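Local coordinates for protein leucyl-tRNA synthetase subunit alpha (Aquifex aeolicus, PDB 3O0A) that probably hydrolyses wrongly charged tRNA(Leu) through its CP1 domain, the editing module of an enzyme that joins leucine to its tRNA, at residues A[4-9]-A[200-205]; A[127-132]-A[137-142]. All blocks are in the same frame, centred on the assembly; numbering follows the deposited sequence.

Contact 1 of 2, residues A[4-9]-A[200-205]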
ATOM      1  N   GLU A   4      -7.159 -13.030  11.244  1.00 36.07           N
ATOM      2  CA  GLU A   4      -7.184 -13.733   9.931  1.00 34.99           C
ATOM      3  C   GLU A   4      -6.985 -12.722   8.807  1.00 32.78           C
ATOM      4  O   GLU A   4      -7.599 -11.651   8.790  1.00 33.19           O
ATOM      5  CB  GLU A   4      -8.496 -14.513   9.752  1.00 36.74           C
ATOM      6  CG  GLU A   4      -8.673 -15.203   8.391  1.00 38.45           C
ATOM      7  CD  GLU A   4      -7.732 -16.378   8.180  1.00 40.99           C
ATOM      8  OE1 GLU A   4      -7.979 -17.447   8.774  1.00 43.24           O
ATOM      9  OE2 GLU A   4      -6.754 -16.236   7.407  1.00 41.96           O
ATOM     10  N   GLY A   5      -6.100 -13.070   7.887  1.00 30.02           N
ATOM     11  CA  GLY A   5      -5.807 -12.235   6.734  1.00 27.18           C
ATOM     12  C   GLY A   5      -4.603 -12.788   6.006  1.00 24.96           C
ATOM     13  O   GLY A   5      -4.330 -13.998   6.053  1.00 25.00           O
ATOM     14  N   ALA A   6      -3.883 -11.904   5.328  1.00 22.57           N
ATOM     15  CA  ALA A   6      -2.733 -12.310   4.545  1.00 20.58           C
ATOM     16  C   ALA A   6      -1.626 -11.286   4.678  1.00 19.02           C
ATOM     17  O   ALA A   6      -1.889 -10.093   4.785  1.00 18.47           O
ATOM     18  CB  ALA A   6      -3.120 -12.458   3.083  1.00 20.48           C
ATOM     19  N   LEU A   7      -0.390 -11.763   4.669  1.00 17.78           N
ATOM     20  CA  LEU A   7       0.738 -10.878   4.399  1.00 16.40           C
ATOM     21  C   LEU A   7       0.913 -10.892   2.886  1.00 15.00           C
ATOM     22  O   LEU A   7       0.882 -11.960   2.276  1.00 15.20           O
ATOM     23  CB  LEU A   7       2.007 -11.386   5.086  1.00 17.30           C
ATOM     24  CG  LEU A   7       2.086 -11.230   6.607  1.00 20.56           C
ATOM     25  CD1 LEU A   7       3.169 -12.137   7.166  1.00 24.66           C
ATOM     26  CD2 LEU A   7       2.352  -9.779   6.987  1.00 22.69           C
ATOM     27  N   ILE A   8       1.075  -9.720   2.286  1.00 13.41           N
ATOM     28  CA  ILE A   8       1.293  -9.618   0.846  1.00 12.39           C
ATOM     29  C   ILE A   8       2.572  -8.828   0.613  1.00 11.90           C
ATOM     30  O   ILE A   8       2.769  -7.768   1.219  1.00 11.40           O
ATOM     31  CB  ILE A   8       0.106  -8.970   0.125  1.00 11.97           C
ATOM     32  CG1 ILE A   8      -1.160  -9.810   0.360  1.00 12.77           C
ATOM     33  CG2 ILE A   8       0.404  -8.831  -1.398  1.00 12.19           C
ATOM     34  CD1 ILE A   8      -2.431  -9.274  -0.286  1.00 13.69           C
ATOM     35  N   ARG A   9       3.442  -9.378  -0.230  1.00 11.96           N
ATOM     36  CA  ARG A   9       4.749  -8.781  -0.492  1.00 11.68           C
ATOM     37  C   ARG A   9       4.689  -7.857  -1.706  1.00 11.39           C
ATOM     38  O   ARG A   9       4.866  -8.289  -2.843  1.00 11.93           O
ATOM     39  CB  ARG A   9       5.834  -9.863  -0.665  1.00 12.84           C
ATOM     40  CG  ARG A   9       5.903 -10.848   0.502  1.00 15.35           C
ATOM     41  CD  ARG A   9       7.270 -11.488   0.626  1.00 20.41           C
ATOM     42  NE  ARG A   9       8.323 -10.500   0.912  1.00 22.72           N
ATOM     43  CZ  ARG A   9       9.030 -10.421   2.041  1.00 27.07           C
ATOM     44  NH1 ARG A   9       8.800 -11.250   3.054  1.00 29.89           N
ATOM     45  NH2 ARG A   9       9.976  -9.491   2.167  1.00 25.16           N
ATOM     46  N   LYS A 200      -8.458 -18.011  -2.263  1.00 17.02           N
ATOM     47  CA  LYS A 200      -7.861 -18.370  -3.555  1.00 16.36           C
ATOM     48  C   LYS A 200      -6.709 -17.427  -3.885  1.00 14.77           C
ATOM     49  O   LYS A 200      -5.646 -17.877  -4.329  1.00 14.44           O
ATOM     50  CB  LYS A 200      -8.907 -18.369  -4.683  1.00 16.47           C
ATOM     51  CG  LYS A 200     -10.037 -19.397  -4.538  1.00 18.10           C
ATOM     52  CD  LYS A 200      -9.516 -20.816  -4.525  1.00 17.85           C
ATOM     53  CE  LYS A 200     -10.682 -21.797  -4.400  1.00 19.92           C
ATOM     54  NZ  LYS A 200     -10.192 -23.168  -4.542  1.00 20.40           N
ATOM     55  N   ILE A 201      -6.905 -16.130  -3.657  1.00 14.64           N
ATOM     56  CA  ILE A 201      -5.846 -15.141  -3.903  1.00 13.96           C
ATOM     57  C   ILE A 201      -4.663 -15.333  -2.950  1.00 14.50           C
ATOM     58  O   ILE A 201      -3.495 -15.296  -3.369  1.00 13.91           O
ATOM     59  CB  ILE A 201      -6.382 -13.682  -3.868  1.00 13.84           C
ATOM     60  CG1 ILE A 201      -7.259 -13.450  -5.109  1.00 14.76           C
ATOM     61  CG2 ILE A 201      -5.211 -12.668  -3.761  1.00 13.11           C
ATOM     62  CD1 ILE A 201      -8.108 -12.191  -5.087  1.00 14.73           C
ATOM     63  N   THR A 202      -4.966 -15.572  -1.681  1.00 14.90           N
ATOM     64  CA  THR A 202      -3.915 -15.762  -0.692  1.00 15.85           C
ATOM     65  C   THR A 202      -3.077 -17.002  -1.033  1.00 16.03           C
ATOM     66  O   THR A 202      -1.848 -16.944  -0.977  1.00 16.72           O
ATOM     67  CB  THR A 202      -4.454 -15.844   0.759  1.00 15.89           C
ATOM     68  OG1 THR A 202      -5.204 -14.665   1.072  1.00 16.81           O
ATOM     69  CG2 THR A 202      -3.298 -15.906   1.733  1.00 17.62           C
ATOM     70  N   GLU A 203      -3.727 -18.105  -1.399  1.00 17.35           N
ATOM     71  CA  GLU A 203      -2.973 -19.320  -1.766  1.00 18.28           C
ATOM     72  C   GLU A 203      -2.093 -19.116  -2.996  1.00 17.10           C
ATOM     73  O   GLU A 203      -0.971 -19.626  -3.050  1.00 16.60           O
ATOM     74  CB  GLU A 203      -3.878 -20.538  -1.986  1.00 20.02           C
ATOM     75  CG  GLU A 203      -3.164 -21.723  -2.692  1.00 25.92           C
ATOM     76  CD  GLU A 203      -2.121 -22.465  -1.834  1.00 31.35           C
ATOM     77  OE1 GLU A 203      -1.169 -21.828  -1.303  1.00 34.68           O
ATOM     78  OE2 GLU A 203      -2.247 -23.707  -1.718  1.00 35.46           O
ATOM     79  N   TRP A 204      -2.615 -18.390  -3.982  1.00 16.12           N
ATOM     80  CA  TRP A 204      -1.876 -18.093  -5.212  1.00 15.96           C
ATOM     81  C   TRP A 204      -0.622 -17.275  -4.910  1.00 14.76           C
ATOM     82  O   TRP A 204       0.472 -17.591  -5.370  1.00 14.40           O
ATOM     83  CB  TRP A 204      -2.791 -17.341  -6.175  1.00 16.24           C
ATOM     84  CG  TRP A 204      -2.196 -16.902  -7.485  1.00 16.23           C
ATOM     85  CD1 TRP A 204      -1.645 -17.688  -8.469  1.00 17.33           C
ATOM     86  CD2 TRP A 204      -2.173 -15.567  -7.977  1.00 15.86           C
ATOM     87  NE1 TRP A 204      -1.251 -16.902  -9.536  1.00 17.33           N
ATOM     88  CE2 TRP A 204      -1.572 -15.597  -9.258  1.00 16.74           C
ATOM     89  CE3 TRP A 204      -2.592 -14.337  -7.453  1.00 16.50           C
ATOM     90  CZ2 TRP A 204      -1.390 -14.447 -10.019  1.00 17.30           C
ATOM     91  CZ3 TRP A 204      -2.401 -13.188  -8.217  1.00 16.26           C
ATOM     92  CH2 TRP A 204      -1.816 -13.260  -9.488  1.00 16.67           C
ATOM     93  N   LEU A 205      -0.784 -16.212  -4.132  1.00 14.21           N
ATOM     94  CA  LEU A 205       0.367 -15.422  -3.727  1.00 13.99           C
ATOM     95  C   LEU A 205       1.374 -16.256  -2.931  1.00 15.54           C
ATOM     96  O   LEU A 205       2.588 -16.121  -3.126  1.00 16.10           O
ATOM     97  CB  LEU A 205      -0.095 -14.227  -2.899  1.00 13.31           C
ATOM     98  CG  LEU A 205      -0.800 -13.162  -3.741  1.00 12.27           C
ATOM     99  CD1 LEU A 205      -1.493 -12.177  -2.811  1.00 13.16           C
ATOM    100  CD2 LEU A 205       0.179 -12.433  -4.650  1.00 13.51           C
TER
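Thr202 presents both branches of its side chain to the methyl of Ala6: CG2 stands anti to the backbone N and OG1 lies beside that nitrogen (chi1 -57°). Ile8 sets CG1 beside the backbone N (chi1 -60°) and then runs out straight to CD1 (chi2 179°), which carries the far methyl to Leu205. Ala6 CB is 3.6 Å from Thr202 OG1 and 3.7 Å from Thr202 CG2, so one small methyl meets the two tips of the threonine almost equally. Here strand and helix come close, Ala6 CA lying 6.4 Å from Thr202 CA. The hydroxyl does not bond to the strand; OG1 of Thr202 gives its hydrogen bond to the carbonyl O of Lys198, one turn back, which satisfies a buried polar atom within the helix.

The setting is a helix laid on an antiparallel sheet in the CP1 editing domain. Strand 6-13 is the middle strand, with 37-44 along one edge and 211-213 along the other, and helix 194-207 covers one face. Ala6 and Ile8 bond through their backbones to Thr44 and Val42, while Leu7, between them, points its side chain away from the helix and rests on Phe43.

Farther along, the spacing widens to 7.4 Å between the CA atoms of Ile8 and Leu205, and larger side chains fill it. A single methyl of the leucine does the touching: Leu205 CD1 is 4.0 Å from Ile8 CD1 and 4.1 Å from Ile8 CG2, meeting both arms of the isoleucine as the side chains cross at a slant. No hydrogen bond links the two segments. Ile8 also leans on Pro116, and Thr202 also touches Pro47 and Lys213 of the edge strand.

Contact 2 of 2, residues A[127-132]-A[137-142]; sequences ANYVLY and GAIMCV
Val130 pushes its CG2 methyl against Ile139 where a type I beta turn, Ala127 to Val130, begins the connection from strand 121-127 to strand 138-141, an edge strand of the mixed four-stranded sheet that pairs with 55-58. Ile139 has CG1 between its backbone N and carbonyl carbon (chi1 62°), and CD1 then reaches to 3.5 Å from Val130 CG2, tighter than usual for two carbons. The same CG2 sits 3.8 Å above the Tyr129 ring plane, over its centre, so one methyl meets the ring face and, from roughly at right angles, the isoleucine end. The other branch of the valine, CG1, lies 4.0 Å from Gly137 O, a loose contact.

At the closing end of the loop, Gly137 has a positive phi (82°), and its bare CA lies 3.4 Å from Tyr132 O and 3.9 Å from Tyr132 CD1; a ring carbon occupies the space on that side of the glycine.

Tyr129, also with CG between backbone N and carbonyl carbon (chi1 77°), leaves at a slant, and its phenol end comes close to the strand. Its hydroxyl is hydrogen-bonded to Asp149 OD1 of helix 147-156, and the same OH lies 3.7 Å from Cys141 SG.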
ATOM      1  N   ALA A 127       1.351   8.307   5.733  1.00 13.57           N
ATOM      2  CA  ALA A 127       0.158   9.044   6.208  1.00 14.68           C
ATOM      3  C   ALA A 127      -0.116   8.899   7.698  1.00 14.93           C
ATOM      4  O   ALA A 127       0.281   7.909   8.310  1.00 15.23           O
ATOM      5  CB  ALA A 127      -1.076   8.659   5.393  1.00 15.46           C
ATOM      6  N   ASN A 128      -0.779   9.904   8.283  1.00 16.75           N
ATOM      7  CA  ASN A 128      -1.039   9.923   9.728  1.00 17.95           C
ATOM      8  C   ASN A 128      -1.995   8.834  10.205  1.00 18.90           C
ATOM      9  O   ASN A 128      -1.853   8.318  11.322  1.00 20.44           O
ATOM     10  CB  ASN A 128      -1.510  11.304  10.210  1.00 19.07           C
ATOM     11  CG  ASN A 128      -2.823  11.746   9.579  1.00 19.19           C
ATOM     12  OD1 ASN A 128      -3.294  11.166   8.598  1.00 18.66           O
ATOM     13  ND2 ASN A 128      -3.417  12.798  10.149  1.00 21.51           N
ATOM     14  N   TYR A 129      -2.945   8.457   9.350  1.00 19.26           N
ATOM     15  CA  TYR A 129      -4.010   7.529   9.758  1.00 19.38           C
ATOM     16  C   TYR A 129      -3.572   6.058   9.847  1.00 18.84           C
ATOM     17  O   TYR A 129      -4.309   5.209  10.364  1.00 18.59           O
ATOM     18  CB  TYR A 129      -5.253   7.708   8.865  1.00 20.37           C
ATOM     19  CG  TYR A 129      -5.171   7.089   7.476  1.00 20.24           C
ATOM     20  CD1 TYR A 129      -4.543   7.760   6.415  1.00 21.14           C
ATOM     21  CD2 TYR A 129      -5.760   5.854   7.209  1.00 20.47           C
ATOM     22  CE1 TYR A 129      -4.474   7.192   5.129  1.00 19.63           C
ATOM     23  CE2 TYR A 129      -5.694   5.277   5.925  1.00 19.74           C
ATOM     24  CZ  TYR A 129      -5.067   5.949   4.895  1.00 20.39           C
ATOM     25  OH  TYR A 129      -5.020   5.381   3.636  1.00 20.54           O
ATOM     26  N   VAL A 130      -2.372   5.769   9.351  1.00 17.20           N
ATOM     27  CA  VAL A 130      -1.836   4.433   9.367  1.00 17.29           C
ATOM     28  C   VAL A 130      -0.897   4.323  10.561  1.00 17.21           C
ATOM     29  O   VAL A 130       0.094   5.044  10.650  1.00 16.38           O
ATOM     30  CB  VAL A 130      -1.129   4.104   8.017  1.00 16.21           C
ATOM     31  CG1 VAL A 130      -0.394   2.773   8.094  1.00 16.55           C
ATOM     32  CG2 VAL A 130      -2.165   4.074   6.903  1.00 16.61           C
ATOM     33  N   LEU A 131      -1.247   3.439  11.491  1.00 18.15           N
ATOM     34  CA  LEU A 131      -0.463   3.286  12.711  1.00 18.89           C
ATOM     35  C   LEU A 131       0.583   2.202  12.520  1.00 19.05           C
ATOM     36  O   LEU A 131       0.290   1.145  11.966  1.00 18.68           O
ATOM     37  CB  LEU A 131      -1.371   2.968  13.905  1.00 19.51           C
ATOM     38  CG  LEU A 131      -2.398   4.056  14.265  1.00 19.35           C
ATOM     39  CD1 LEU A 131      -3.281   3.627  15.452  1.00 22.75           C
ATOM     40  CD2 LEU A 131      -1.720   5.398  14.553  1.00 19.80           C
ATOM     41  N   TYR A 132       1.798   2.460  13.002  1.00 19.81           N
ATOM     42  CA  TYR A 132       2.876   1.485  12.882  1.00 20.23           C
ATOM     43  C   TYR A 132       2.517   0.140  13.528  1.00 20.97           C
ATOM     44  O   TYR A 132       2.965  -0.913  13.080  1.00 20.43           O
ATOM     45  CB  TYR A 132       4.191   2.046  13.445  1.00 20.96           C
ATOM     46  CG  TYR A 132       5.380   1.145  13.182  1.00 21.06           C
ATOM     47  CD1 TYR A 132       5.763   0.827  11.878  1.00 20.02           C
ATOM     48  CD2 TYR A 132       6.109   0.598  14.231  1.00 24.69           C
ATOM     49  CE1 TYR A 132       6.848  -0.006  11.628  1.00 21.28           C
ATOM     50  CE2 TYR A 132       7.202  -0.241  13.990  1.00 25.17           C
ATOM     51  CZ  TYR A 132       7.561  -0.531  12.686  1.00 22.44           C
ATOM     52  OH  TYR A 132       8.637  -1.361  12.449  1.00 23.40           O
ATOM     53  N   GLY A 137       2.814  -2.289   9.763  1.00 14.05           N
ATOM     54  CA  GLY A 137       3.003  -0.835   9.725  1.00 13.99           C
ATOM     55  C   GLY A 137       2.964  -0.242   8.324  1.00 12.98           C
ATOM     56  O   GLY A 137       3.218   0.952   8.146  1.00 12.72           O
ATOM     57  N   ALA A 138       2.667  -1.083   7.336  1.00 12.31           N
ATOM     58  CA  ALA A 138       2.431  -0.648   5.958  1.00 11.76           C
ATOM     59  C   ALA A 138       1.175  -1.332   5.456  1.00 12.05           C
ATOM     60  O   ALA A 138       0.932  -2.511   5.752  1.00 11.64           O
ATOM     61  CB  ALA A 138       3.596  -1.001   5.070  1.00 12.40           C
ATOM     62  N   ILE A 139       0.364  -0.589   4.718  1.00 12.02           N
ATOM     63  CA  ILE A 139      -0.889  -1.149   4.216  1.00 12.96           C
ATOM     64  C   ILE A 139      -1.001  -0.961   2.706  1.00 12.62           C
ATOM     65  O   ILE A 139      -0.422  -0.024   2.132  1.00 11.45           O
ATOM     66  CB  ILE A 139      -2.133  -0.541   4.946  1.00 14.25           C
ATOM     67  CG1 ILE A 139      -2.238   0.972   4.705  1.00 14.10           C
ATOM     68  CG2 ILE A 139      -2.085  -0.860   6.457  1.00 15.06           C
ATOM     69  CD1 ILE A 139      -3.641   1.554   4.975  1.00 15.66           C
ATOM     70  N   MET A 140      -1.739  -1.864   2.066  1.00 13.26           N
ATOM     71  CA  MET A 140      -2.223  -1.590   0.724  1.00 13.39           C
ATOM     72  C   MET A 140      -3.513  -0.796   0.823  1.00 14.19           C
ATOM     73  O   MET A 140      -4.358  -1.042   1.705  1.00 14.50           O
ATOM     74  CB  MET A 140      -2.422  -2.869  -0.080  1.00 13.51           C
ATOM     75  CG  MET A 140      -3.593  -3.718   0.376  1.00 14.07           C
ATOM     76  SD  MET A 140      -3.605  -5.244  -0.573  1.00 14.83           S
ATOM     77  CE  MET A 140      -5.285  -5.762  -0.221  1.00 15.73           C
ATOM     78  N   CYS A 141      -3.655   0.183  -0.061  1.00 14.29           N
ATOM     79  CA  CYS A 141      -4.809   1.053   0.007  1.00 15.46           C
ATOM     80  C   CYS A 141      -5.746   0.848  -1.173  1.00 15.84           C
ATOM     81  O   CYS A 141      -5.341   0.922  -2.329  1.00 15.25           O
ATOM     82  CB  CYS A 141      -4.364   2.510   0.139  1.00 15.73           C
ATOM     83  SG  CYS A 141      -3.328   2.775   1.600  1.00 19.43           S
ATOM     84  N   VAL A 142      -7.005   0.590  -0.842  1.00 15.98           N
ATOM     85  CA  VAL A 142      -8.028   0.218  -1.805  1.00 17.05           C
ATOM     86  C   VAL A 142      -9.195   1.189  -1.561  1.00 18.26           C
ATOM     87  O   VAL A 142     -10.160   0.862  -0.855  1.00 18.78           O
ATOM     88  CB  VAL A 142      -8.460  -1.256  -1.626  1.00 16.96           C
ATOM     89  CG1 VAL A 142      -9.497  -1.678  -2.689  1.00 17.83           C
ATOM     90  CG2 VAL A 142      -7.229  -2.183  -1.670  1.00 15.76           C
TER

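The two contacts belong to different sheets, their centres about 18 Å apart. Along the chain the order is 4-9, 127-132, 137-142, 200-205: contact 2, a local loop-to-strand closure, is nested inside the long loop that contact 1 closes between a strand at the N-terminus and a helix near the C-terminus. In contact 1 helix 194-207 packs on the antiparallel sheet, whose middle strand is 6-13; contact 2 lies at the edge strand 138-141 of the mixed sheet, nearer the centre of the chain. The two sheets pack together where Ile8 CD1 lies 4.2 Å from Met140 SD, and Leu7 touches Thr136, so the N-terminal strand sits against that edge strand.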